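Local coordinates for pentatricopeptide repeat-containing protein 10, chloroplastic (Zea mays, PDB 4M59) that binds two similar intergenic RNA elements in chloroplast transcripts, atpH and psaJ, and stabilises the messages by blocking exonuclease decay, at residues 29-32 with 33-37; 177-180 with 181-185; 368-371 with 372-376. The protein carries 4 engineered substitutions. All coordinates share one frame; numbering follows the deposited sequence.

Interaction 1: residues 29-32 with 33-37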
ATOM      1  N   SER A  29     -34.534 -34.814  14.743  1.00164.93           N
ATOM      2  CA  SER A  29     -35.036 -35.221  16.049  1.00165.76           C
ATOM      3  C   SER A  29     -36.462 -34.734  16.279  1.00165.89           C
ATOM      4  O   SER A  29     -37.385 -35.535  16.400  1.00166.52           O
ATOM      5  CB  SER A  29     -34.118 -34.705  17.158  1.00165.17           C
ATOM      6  OG  SER A  29     -33.496 -35.777  17.849  1.00166.65           O
ATOM      7  N   ARG A  30     -36.631 -33.418  16.370  0.98119.02           N
ATOM      8  CA  ARG A  30     -37.952 -32.843  16.586  0.98118.98           C
ATOM      9  C   ARG A  30     -38.652 -32.633  15.248  0.98118.41           C
ATOM     10  O   ARG A  30     -39.160 -31.550  14.952  0.98117.75           O
ATOM     11  CB  ARG A  30     -37.850 -31.526  17.356  0.98118.18           C
ATOM     12  CG  ARG A  30     -37.642 -31.707  18.852  0.98118.73           C
ATOM     13  CD  ARG A  30     -37.573 -30.373  19.575  0.98118.41           C
ATOM     14  NE  ARG A  30     -38.866 -29.689  19.585  0.98118.42           N
ATOM     15  CZ  ARG A  30     -39.351 -29.022  20.625  0.98119.63           C
ATOM     16  NH1 ARG A  30     -38.650 -28.947  21.748  0.98121.24           N
ATOM     17  NH2 ARG A  30     -40.533 -28.431  20.544  0.98119.69           N
ATOM     18  N   ARG A  31     -38.687 -33.701  14.461  1.00108.12           N
ATOM     19  CA  ARG A  31     -39.195 -33.676  13.094  1.00107.55           C
ATOM     20  C   ARG A  31     -40.711 -33.485  12.978  1.00107.10           C
ATOM     21  O   ARG A  31     -41.177 -32.689  12.164  1.00106.14           O
ATOM     22  CB  ARG A  31     -38.767 -34.958  12.368  1.00114.03           C
ATOM     23  CG  ARG A  31     -39.534 -35.275  11.091  1.00113.57           C
ATOM     24  CD  ARG A  31     -39.886 -36.752  11.016  1.00114.28           C
ATOM     25  NE  ARG A  31     -39.303 -37.390   9.840  1.00114.29           N
ATOM     26  CZ  ARG A  31     -39.971 -37.650   8.722  1.00113.70           C
ATOM     27  NH1 ARG A  31     -41.256 -37.328   8.627  1.00112.98           N
ATOM     28  NH2 ARG A  31     -39.362 -38.236   7.702  1.00113.72           N
ATOM     29  N   ASP A  32     -41.477 -34.226  13.773  1.00115.47           N
ATOM     30  CA  ASP A  32     -42.919 -34.247  13.606  1.00115.10           C
ATOM     31  C   ASP A  32     -43.556 -33.019  14.187  1.00114.72           C
ATOM     32  O   ASP A  32     -44.660 -32.650  13.818  1.00114.20           O
ATOM     33  CB  ASP A  32     -43.507 -35.469  14.279  1.00125.76           C
ATOM     34  CG  ASP A  32     -42.786 -36.727  13.902  1.00126.36           C
ATOM     35  OD1 ASP A  32     -42.265 -36.786  12.774  1.00125.96           O
ATOM     36  OD2 ASP A  32     -42.740 -37.652  14.737  1.00127.26           O
ATOM     37  N   GLU A  33     -42.855 -32.385  15.118  1.00111.09           N
ATOM     38  CA  GLU A  33     -43.311 -31.124  15.687  1.00110.89           C
ATOM     39  C   GLU A  33     -43.106 -30.041  14.643  1.00109.81           C
ATOM     40  O   GLU A  33     -43.797 -29.024  14.629  1.00109.49           O
ATOM     41  CB  GLU A  33     -42.531 -30.790  16.957  1.00124.04           C
ATOM     42  CG  GLU A  33     -43.137 -29.663  17.777  1.00124.23           C
ATOM     43  CD  GLU A  33     -42.581 -29.606  19.188  1.00125.05           C
ATOM     44  OE1 GLU A  33     -41.808 -30.513  19.556  1.00125.62           O
ATOM     45  OE2 GLU A  33     -42.915 -28.655  19.923  1.00126.09           O
ATOM     46  N   LEU A  34     -42.144 -30.283  13.759  1.00 94.62           N
ATOM     47  CA  LEU A  34     -41.860 -29.388  12.655  1.00 93.53           C
ATOM     48  C   LEU A  34     -42.881 -29.529  11.540  1.00 92.57           C
ATOM     49  O   LEU A  34     -43.367 -28.547  10.995  1.00 91.59           O
ATOM     50  CB  LEU A  34     -40.464 -29.667  12.113  1.00 89.50           C
ATOM     51  CG  LEU A  34     -39.325 -29.302  13.044  1.00 90.12           C
ATOM     52  CD1 LEU A  34     -38.021 -29.849  12.539  1.00 90.34           C
ATOM     53  CD2 LEU A  34     -39.266 -27.818  13.155  1.00 89.51           C
ATOM     54  N   LEU A  35     -43.207 -30.753  11.177  1.00115.43           N
ATOM     55  CA  LEU A  35     -44.083 -30.922  10.040  1.00114.42           C
ATOM     56  C   LEU A  35     -45.477 -30.330  10.234  1.00114.12           C
ATOM     57  O   LEU A  35     -46.171 -30.049   9.286  1.00113.12           O
ATOM     58  CB  LEU A  35     -44.173 -32.382   9.643  1.00106.25           C
ATOM     59  CG  LEU A  35     -42.857 -33.048   9.288  1.00106.93           C
ATOM     60  CD1 LEU A  35     -43.079 -34.497   9.274  1.00107.77           C
ATOM     61  CD2 LEU A  35     -42.399 -32.626   7.957  1.00105.94           C
ATOM     62  N   ARG A  36     -45.874 -30.178  11.491  1.00116.57           N
ATOM     63  CA  ARG A  36     -47.185 -29.634  11.808  1.00116.93           C
ATOM     64  C   ARG A  36     -47.073 -28.148  12.110  1.00116.92           C
ATOM     65  O   ARG A  36     -48.076 -27.462  12.290  1.00117.44           O
ATOM     66  CB  ARG A  36     -47.804 -30.369  12.996  1.00122.65           C
ATOM     67  CG  ARG A  36     -48.594 -31.609  12.610  1.00122.83           C
ATOM     68  CD  ARG A  36     -48.608 -32.627  13.740  1.00124.15           C
ATOM     69  NE  ARG A  36     -49.068 -32.039  14.992  1.00126.03           N
ATOM     70  CZ  ARG A  36     -48.468 -32.211  16.166  1.00127.07           C
ATOM     71  NH1 ARG A  36     -48.959 -31.636  17.252  1.00129.03           N
ATOM     72  NH2 ARG A  36     -47.376 -32.959  16.247  1.00126.48           N
ATOM     73  N   ALA A  37     -45.840 -27.656  12.172  1.00123.04           N
ATOM     74  CA  ALA A  37     -45.596 -26.252  12.461  1.00123.09           C
ATOM     75  C   ALA A  37     -45.575 -25.433  11.178  1.00121.71           C
ATOM     76  O   ALA A  37     -45.125 -25.908  10.137  1.00120.50           O
ATOM     77  CB  ALA A  37     -44.284 -26.090  13.216  1.00112.30           C
TER
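R30 and E33 lie alongside each other at the start of a single-turn, weakly bonded helix (residues 31-35), with R30 as the centre of an inverse gamma turn that leads the chain into it. Their salt bridge joins neighbours along this turn. The side chains run in the same direction, the guanidinium edge presented to the carboxylate and the two planes only 26° apart. R30 NH2 is modelled 2.5 Å from E33 OE2, but it is crowded against the rest of the carboxylate, so its exact place is doubtful.

The backbone bonds are few. R31 O accepts L35 N at 3.0 Å, a helical i to i+4 bond. The same oxygen takes a weak second bond from L34 N at 3.0 Å, while L34 N reaches R30 O only weakly, at 3.5 Å. Two of these three bonds are weak, consistent with a loosely bonded turn, and A37 N bonds L34 O at 2.9 Å.

The two leucines set carbons against polar atoms. L34 CG lies 3.0 Å from R30 O, and the buried L34 side chain also packs on L11 of helix 8-16 and W61 of helix 52-65. With CG anti to the backbone N (chi1 163°) and bends at chi2 and chi3, R31 brings its guanidinium beside L35; there R31 NH2 makes a salt bridge with E65, and R31 NH1 rests 3.4 Å from L35 CD1.

Interaction 2: residues 177-180 with 181-185. With nucleotides of chain D.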
ATOM      1  N   GLY A 177     -34.320   6.276 -13.594  1.00 67.87           N
ATOM      2  CA  GLY A 177     -32.935   6.664 -13.504  1.00 67.28           C
ATOM      3  C   GLY A 177     -32.063   5.446 -13.431  1.00 64.68           C
ATOM      4  O   GLY A 177     -30.953   5.449 -13.936  1.00 62.11           O
ATOM      5  N   PHE A 178     -32.566   4.402 -12.796  1.00 69.73           N
ATOM      6  CA  PHE A 178     -31.827   3.163 -12.693  1.00 66.57           C
ATOM      7  C   PHE A 178     -31.707   2.531 -14.048  1.00 63.58           C
ATOM      8  O   PHE A 178     -30.737   1.861 -14.351  1.00 58.96           O
ATOM      9  CB  PHE A 178     -32.528   2.197 -11.757  1.00 67.92           C
ATOM     10  CG  PHE A 178     -32.147   2.358 -10.323  1.00 69.18           C
ATOM     11  CD1 PHE A 178     -32.747   3.308  -9.538  1.00 73.04           C
ATOM     12  CD2 PHE A 178     -31.199   1.547  -9.758  1.00 65.96           C
ATOM     13  CE1 PHE A 178     -32.400   3.445  -8.232  1.00 74.27           C
ATOM     14  CE2 PHE A 178     -30.859   1.685  -8.450  1.00 67.53           C
ATOM     15  CZ  PHE A 178     -31.452   2.632  -7.689  1.00 71.63           C
ATOM     16  N   THR A 179     -32.714   2.752 -14.871  1.00 59.31           N
ATOM     17  CA  THR A 179     -32.724   2.206 -16.204  1.00 57.23           C
ATOM     18  C   THR A 179     -31.718   2.924 -17.051  1.00 55.44           C
ATOM     19  O   THR A 179     -30.896   2.324 -17.715  1.00 51.05           O
ATOM     20  CB  THR A 179     -34.083   2.394 -16.827  1.00 57.79           C
ATOM     21  OG1 THR A 179     -35.087   1.950 -15.915  1.00 57.17           O
ATOM     22  CG2 THR A 179     -34.170   1.598 -18.077  1.00 53.09           C
ATOM     23  N   ALA A 180     -31.793   4.241 -17.013  1.00 62.07           N
ATOM     24  CA  ALA A 180     -30.963   5.095 -17.820  1.00 61.08           C
ATOM     25  C   ALA A 180     -29.487   4.893 -17.547  1.00 57.68           C
ATOM     26  O   ALA A 180     -28.692   4.775 -18.467  1.00 55.27           O
ATOM     27  CB  ALA A 180     -31.334   6.508 -17.589  1.00 58.05           C
ATOM     28  N   SER A 181     -29.123   4.881 -16.270  1.00 62.94           N
ATOM     29  CA  SER A 181     -27.724   4.724 -15.887  1.00 59.89           C
ATOM     30  C   SER A 181     -27.200   3.356 -16.303  1.00 56.16           C
ATOM     31  O   SER A 181     -26.019   3.197 -16.601  1.00 54.02           O
ATOM     32  CB  SER A 181     -27.556   4.917 -14.380  1.00 63.53           C
ATOM     33  OG  SER A 181     -28.662   4.386 -13.673  1.00 65.78           O
ATOM     34  N   THR A 182     -28.093   2.372 -16.323  1.00 65.70           N
ATOM     35  CA  THR A 182     -27.725   1.026 -16.667  1.00 62.18           C
ATOM     36  C   THR A 182     -27.548   0.872 -18.150  1.00 61.32           C
ATOM     37  O   THR A 182     -26.688   0.147 -18.600  1.00 59.90           O
ATOM     38  CB  THR A 182     -28.786   0.065 -16.203  1.00 62.20           C
ATOM     39  OG1 THR A 182     -29.225   0.457 -14.902  1.00 64.78           O
ATOM     40  CG2 THR A 182     -28.236  -1.300 -16.128  1.00 58.90           C
ATOM     41  N   VAL A 183     -28.365   1.555 -18.925  1.00 48.21           N
ATOM     42  CA  VAL A 183     -28.250   1.437 -20.358  1.00 47.68           C
ATOM     43  C   VAL A 183     -27.071   2.238 -20.842  1.00 48.10           C
ATOM     44  O   VAL A 183     -26.326   1.798 -21.696  1.00 47.54           O
ATOM     45  CB  VAL A 183     -29.521   1.882 -21.069  1.00 53.41           C
ATOM     46  CG1 VAL A 183     -29.364   1.735 -22.557  1.00 52.80           C
ATOM     47  CG2 VAL A 183     -30.683   1.056 -20.602  1.00 53.00           C
ATOM     48  N   ILE A 184     -26.890   3.414 -20.275  1.00 58.30           N
ATOM     49  CA  ILE A 184     -25.757   4.231 -20.649  1.00 58.39           C
ATOM     50  C   ILE A 184     -24.454   3.592 -20.221  1.00 57.02           C
ATOM     51  O   ILE A 184     -23.482   3.591 -20.960  1.00 57.39           O
ATOM     52  CB  ILE A 184     -25.864   5.608 -20.050  1.00 54.49           C
ATOM     53  CG1 ILE A 184     -26.996   6.360 -20.711  1.00 56.97           C
ATOM     54  CG2 ILE A 184     -24.615   6.365 -20.284  1.00 54.40           C
ATOM     55  CD1 ILE A 184     -27.231   7.689 -20.117  1.00 59.31           C
ATOM     56  N   ALA A 185     -24.445   3.019 -19.026  1.00 54.67           N
ATOM     57  CA  ALA A 185     -23.255   2.352 -18.536  1.00 53.94           C
ATOM     58  C   ALA A 185     -22.933   1.116 -19.353  1.00 54.40           C
ATOM     59  O   ALA A 185     -21.784   0.737 -19.488  1.00 55.78           O
ATOM     60  CB  ALA A 185     -23.418   1.994 -17.111  1.00 55.80           C
TER
ATOM     61  P     A D   3     -27.084  -2.482  -8.211  1.00 64.58           P
ATOM     62  OP1   A D   3     -25.767  -3.148  -8.331  1.00 68.51           O
ATOM     63  OP2   A D   3     -27.445  -1.807  -6.933  1.00 58.89           O
ATOM     64  O5'   A D   3     -27.211  -1.423  -9.393  1.00 54.26           O
ATOM     65  C5'   A D   3     -26.832  -1.765 -10.712  1.00 58.26           C
ATOM     66  C4'   A D   3     -26.845  -0.563 -11.618  1.00 58.81           C
ATOM     67  O4'   A D   3     -28.016   0.244 -11.333  1.00 62.72           O
ATOM     68  C3'   A D   3     -25.689   0.405 -11.466  1.00 57.69           C
ATOM     69  O3'   A D   3     -24.521  -0.031 -12.140  1.00 64.27           O
ATOM     70  C2'   A D   3     -26.276   1.697 -12.018  1.00 60.29           C
ATOM     71  O2'   A D   3     -26.288   1.675 -13.433  1.00 60.55           O
ATOM     72  C1'   A D   3     -27.715   1.609 -11.516  1.00 59.09           C
ATOM     73  N9    A D   3     -27.916   2.334 -10.247  1.00 53.40           N
ATOM     74  C8    A D   3     -27.515   2.013  -8.975  1.00 54.42           C
ATOM     75  N7    A D   3     -27.853   2.907  -8.078  1.00 57.94           N
ATOM     76  C5    A D   3     -28.507   3.891  -8.805  1.00 63.96           C
ATOM     77  C6    A D   3     -29.112   5.109  -8.442  1.00 64.28           C
ATOM     78  N6    A D   3     -29.159   5.576  -7.195  1.00 82.05           N
ATOM     79  N1    A D   3     -29.675   5.848  -9.416  1.00 58.89           N
ATOM     80  C2    A D   3     -29.635   5.388 -10.671  1.00 62.09           C
ATOM     81  N3    A D   3     -29.099   4.262 -11.138  1.00 56.48           N
ATOM     82  C4    A D   3     -28.539   3.556 -10.145  1.00 63.49           C
ATOM     83  P     U D   2     -30.609  -4.172  -4.117  1.00 79.90           P
ATOM     84  OP1   U D   2     -29.167  -4.426  -3.855  1.00 68.54           O
ATOM     85  OP2   U D   2     -31.288  -3.046  -3.434  1.00 71.55           O
ATOM     86  O5'   U D   2     -30.782  -3.980  -5.689  1.00 69.34           O
ATOM     87  C5'   U D   2     -30.375  -4.990  -6.602  1.00 72.24           C
ATOM     88  C4'   U D   2     -30.428  -4.492  -8.023  1.00 64.76           C
ATOM     89  O4'   U D   2     -31.780  -4.092  -8.355  1.00 66.68           O
ATOM     90  C3'   U D   2     -29.593  -3.253  -8.312  1.00 57.81           C
ATOM     91  O3'   U D   2     -28.227  -3.563  -8.532  1.00 63.85           O
ATOM     92  C2'   U D   2     -30.298  -2.636  -9.516  1.00 58.30           C
ATOM     93  O2'   U D   2     -29.911  -3.286 -10.718  1.00 53.52           O
ATOM     94  C1'   U D   2     -31.762  -2.981  -9.227  1.00 56.72           C
ATOM     95  N1    U D   2     -32.501  -1.867  -8.585  1.00 66.74           N
ATOM     96  C2    U D   2     -33.265  -1.036  -9.387  1.00 63.95           C
ATOM     97  O2    U D   2     -33.353  -1.172 -10.594  1.00 64.95           O
ATOM     98  N3    U D   2     -33.930  -0.027  -8.728  1.00 60.67           N
ATOM     99  C4    U D   2     -33.910   0.225  -7.375  1.00 57.37           C
ATOM    100  O4    U D   2     -34.555   1.169  -6.921  1.00 75.50           O
ATOM    101  C5    U D   2     -33.102  -0.672  -6.613  1.00 59.63           C
ATOM    102  C6    U D   2     -32.446  -1.664  -7.224  1.00 69.55           C
TER
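G177 O is gripped twice by S181: the backbone S181 N bonds it at 3.0 Å, nearly straight at 168°, and S181 OG stands 2.5 Å from the same G177 O. The setting is the first turns of helix 177-188, the opening helix of a predicted pentatricopeptide repeat, and this face of it meets RNA. S181 OG lies also 2.6 Å from N3 of A3 of chain D. A chi1 of 36° puts OG in the crowded position between the backbone N and carbonyl carbon, from where it reaches both the helix carbonyl and the adenine. A hydroxyl residue at this place in a repeat is consistent with the PPR code for a purine.

F178 stacks between two bases, as the hydrophobic residue that separates neighbouring bases in PPR-RNA complexes. Its ring is sandwiched: A3 of chain D lies over one face, shifted toward the rim, with C5 3.2 Å from F178 CE2; the opposite face is covered by U2 of chain D, whose N3 sits over the ring centre and 3.3 Å from F178 CD2.

Behind this face the helix is buried. T179 OG1 bonds D176 and N145, while V183 packs on W158 and I161 of helix 158-170 and on F199 of helix 193-204. The backbone continues regularly, V183 N meeting T179 O at 2.9 Å and I184 N bonding A180 O at 2.9 Å.

Interaction 3: residues 368-371 with 372-376. With PO4 (phosphate ion), chain E.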
ATOM      1  N   GLU A 368      16.375  15.861   6.368  1.00 70.93           N
ATOM      2  CA  GLU A 368      16.840  16.342   7.663  1.00 71.15           C
ATOM      3  C   GLU A 368      16.788  17.861   7.767  1.00 70.66           C
ATOM      4  O   GLU A 368      16.430  18.405   8.810  1.00 70.94           O
ATOM      5  CB  GLU A 368      18.259  15.848   7.937  1.00 72.84           C
ATOM      6  CG  GLU A 368      18.921  16.517   9.130  1.00 73.32           C
ATOM      7  CD  GLU A 368      20.363  16.087   9.312  1.00 74.04           C
ATOM      8  OE1 GLU A 368      21.043  16.653  10.191  1.00 74.50           O
ATOM      9  OE2 GLU A 368      20.814  15.184   8.580  1.00 74.33           O
ATOM     10  N   ASP A 369      17.149  18.544   6.687  1.00 59.90           N
ATOM     11  CA  ASP A 369      17.166  19.986   6.685  1.00 59.42           C
ATOM     12  C   ASP A 369      15.765  20.509   6.630  1.00 59.15           C
ATOM     13  O   ASP A 369      15.465  21.563   7.159  1.00 58.77           O
ATOM     14  CB  ASP A 369      17.945  20.488   5.488  1.00 62.77           C
ATOM     15  CG  ASP A 369      18.202  21.945   5.550  1.00 62.27           C
ATOM     16  OD1 ASP A 369      18.500  22.438   6.640  1.00 62.04           O
ATOM     17  OD2 ASP A 369      18.097  22.605   4.509  1.00 62.20           O
ATOM     18  N   TYR A 370      14.899  19.754   5.982  1.00 50.38           N
ATOM     19  CA  TYR A 370      13.506  20.111   5.886  1.00 50.24           C
ATOM     20  C   TYR A 370      12.902  20.140   7.262  1.00 50.41           C
ATOM     21  O   TYR A 370      12.340  21.131   7.672  1.00 50.07           O
ATOM     22  CB  TYR A 370      12.793  19.109   5.001  1.00 51.99           C
ATOM     23  CG  TYR A 370      11.291  19.103   5.088  1.00 51.98           C
ATOM     24  CD1 TYR A 370      10.525  20.000   4.387  1.00 51.85           C
ATOM     25  CD2 TYR A 370      10.645  18.161   5.841  1.00 52.18           C
ATOM     26  CE1 TYR A 370       9.169  19.965   4.461  1.00 51.80           C
ATOM     27  CE2 TYR A 370       9.297  18.129   5.915  1.00 52.19           C
ATOM     28  CZ  TYR A 370       8.565  19.022   5.229  1.00 51.98           C
ATOM     29  OH  TYR A 370       7.216  18.956   5.332  1.00 51.98           O
ATOM     30  N   VAL A 371      13.051  19.043   7.982  1.00 48.61           N
ATOM     31  CA  VAL A 371      12.529  18.931   9.324  1.00 49.37           C
ATOM     32  C   VAL A 371      13.069  20.017  10.219  1.00 49.55           C
ATOM     33  O   VAL A 371      12.369  20.541  11.064  1.00 49.98           O
ATOM     34  CB  VAL A 371      12.890  17.583   9.916  1.00 53.77           C
ATOM     35  CG1 VAL A 371      12.286  17.430  11.280  1.00 55.06           C
ATOM     36  CG2 VAL A 371      12.403  16.492   9.021  1.00 53.27           C
ATOM     37  N   THR A 372      14.325  20.361  10.024  1.00 49.83           N
ATOM     38  CA  THR A 372      14.913  21.430  10.784  1.00 49.57           C
ATOM     39  C   THR A 372      14.246  22.720  10.401  1.00 48.34           C
ATOM     40  O   THR A 372      14.018  23.577  11.232  1.00 47.99           O
ATOM     41  CB  THR A 372      16.399  21.522  10.516  1.00 49.16           C
ATOM     42  OG1 THR A 372      17.005  20.258  10.775  1.00 50.23           O
ATOM     43  CG2 THR A 372      17.016  22.530  11.420  1.00 48.73           C
ATOM     44  N   ARG A 373      13.908  22.852   9.128  1.00 62.81           N
ATOM     45  CA  ARG A 373      13.309  24.077   8.639  1.00 61.63           C
ATOM     46  C   ARG A 373      11.873  24.210   9.083  1.00 61.66           C
ATOM     47  O   ARG A 373      11.345  25.303   9.149  1.00 60.67           O
ATOM     48  CB  ARG A 373      13.406  24.147   7.123  1.00 65.10           C
ATOM     49  CG  ARG A 373      13.622  25.531   6.601  1.00 64.05           C
ATOM     50  CD  ARG A 373      14.847  26.151   7.231  1.00 63.59           C
ATOM     51  NE  ARG A 373      16.108  25.617   6.729  1.00 64.34           N
ATOM     52  CZ  ARG A 373      17.205  25.482   7.464  1.00 64.46           C
ATOM     53  NH1 ARG A 373      17.203  25.816   8.742  1.00 64.01           N
ATOM     54  NH2 ARG A 373      18.304  24.996   6.928  1.00 65.10           N
ATOM     55  N   VAL A 374      11.245  23.085   9.386  1.00 46.19           N
ATOM     56  CA  VAL A 374       9.888  23.060   9.890  1.00 46.64           C
ATOM     57  C   VAL A 374       9.884  23.343  11.362  1.00 47.52           C
ATOM     58  O   VAL A 374       9.116  24.151  11.854  1.00 47.44           O
ATOM     59  CB  VAL A 374       9.269  21.686   9.699  1.00 47.58           C
ATOM     60  CG1 VAL A 374       7.967  21.604  10.409  1.00 48.41           C
ATOM     61  CG2 VAL A 374       9.074  21.397   8.252  1.00 46.90           C
ATOM     62  N   LEU A 375      10.766  22.666  12.068  1.00 52.97           N
ATOM     63  CA  LEU A 375      10.930  22.839  13.487  1.00 54.22           C
ATOM     64  C   LEU A 375      11.327  24.263  13.819  1.00 52.83           C
ATOM     65  O   LEU A 375      10.973  24.792  14.851  1.00 53.51           O
ATOM     66  CB  LEU A 375      11.990  21.867  13.953  1.00 53.21           C
ATOM     67  CG  LEU A 375      12.487  21.873  15.382  1.00 54.72           C
ATOM     68  CD1 LEU A 375      11.346  21.847  16.329  1.00 56.60           C
ATOM     69  CD2 LEU A 375      13.320  20.646  15.547  1.00 55.96           C
ATOM     70  N   GLU A 376      12.060  24.877  12.908  1.00 61.49           N
ATOM     71  CA  GLU A 376      12.457  26.264  13.033  1.00 59.71           C
ATOM     72  C   GLU A 376      11.234  27.153  13.026  1.00 59.01           C
ATOM     73  O   GLU A 376      11.227  28.221  13.613  1.00 57.97           O
ATOM     74  CB  GLU A 376      13.362  26.630  11.869  1.00 70.76           C
ATOM     75  CG  GLU A 376      14.249  27.822  12.089  1.00 69.21           C
ATOM     76  CD  GLU A 376      14.866  28.302  10.805  1.00 68.30           C
ATOM     77  OE1 GLU A 376      14.198  29.054  10.071  1.00 67.39           O
ATOM     78  OE2 GLU A 376      16.013  27.920  10.521  1.00 68.71           O
TER
HETATM   79  P   PO4 E 801      22.709  24.629   6.458  1.00 82.86           P
HETATM   80  O1  PO4 E 801      21.298  25.151   6.583  1.00 82.86           O
HETATM   81  O2  PO4 E 801      22.814  23.754   5.232  1.00 82.86           O
HETATM   82  O3  PO4 E 801      23.665  25.791   6.332  1.00 82.86           O
HETATM   83  O4  PO4 E 801      23.058  23.822   7.684  1.00 82.86           O
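D369 turns its carboxylate anti to the backbone nitrogen (chi1 -170°), and R373, one helical turn on, folds back through bends at chi2 and chi3 to meet it. This is an i to i+4 salt bridge on helix 367-380 of a predicted pentatricopeptide repeat, with D369 OD1 2.6 Å from R373 NH2 and the carboxylate and guanidinium planes almost perpendicular, at 80°. The network extends: R373 NH1 reaches E376 OE2 at 3.0 Å, a weak bond within that salt bridge. R373 NH2 also donates a weak bond to phosphate O1 at 3.0 Å. The ion, probably from the crystallisation liquor, is held as well by R121 of the second subunit, so it bridges the two copies near where D369 packs on G120 of that subunit. Losing the carboxylate of D369 to an alanine is likely to leave R373 NH2 without that charged mate and the guanidinium freer to turn, even with E376 still at NH1.

Toward the interior, V374 CG2 sits over one face of the Y370 ring in a CH-pi contact, 4.0 Å from the centroid, and Y370 also stacks on F333. T372 OG1 bonds Y397 of helix 387-400 and lies 2.8 Å from E368 O.

Overall arrangement
Running from the N terminus, the three contacts come in series along the chain; none nests in or crosses another, and because each joins adjacent segments, none closes a long loop. Interaction 1 sits far out near the N-terminal end, packed against helices 8-16 and 52-65. Interaction 2, its centre 48 Å away, lies within the helical repeats and meets the RNA, tying helix 177-188 to helices 141-151, 158-170, 193-204 and 212-224. Interaction 3, its centre about 53 Å from that of interaction 2, joins helix 367-380 to helices 333-346, 352-359, 387-400 and 403-413 and faces the second subunit. Interactions 1 and 3 lie on opposite sides of the chain's centre, 77 Å apart.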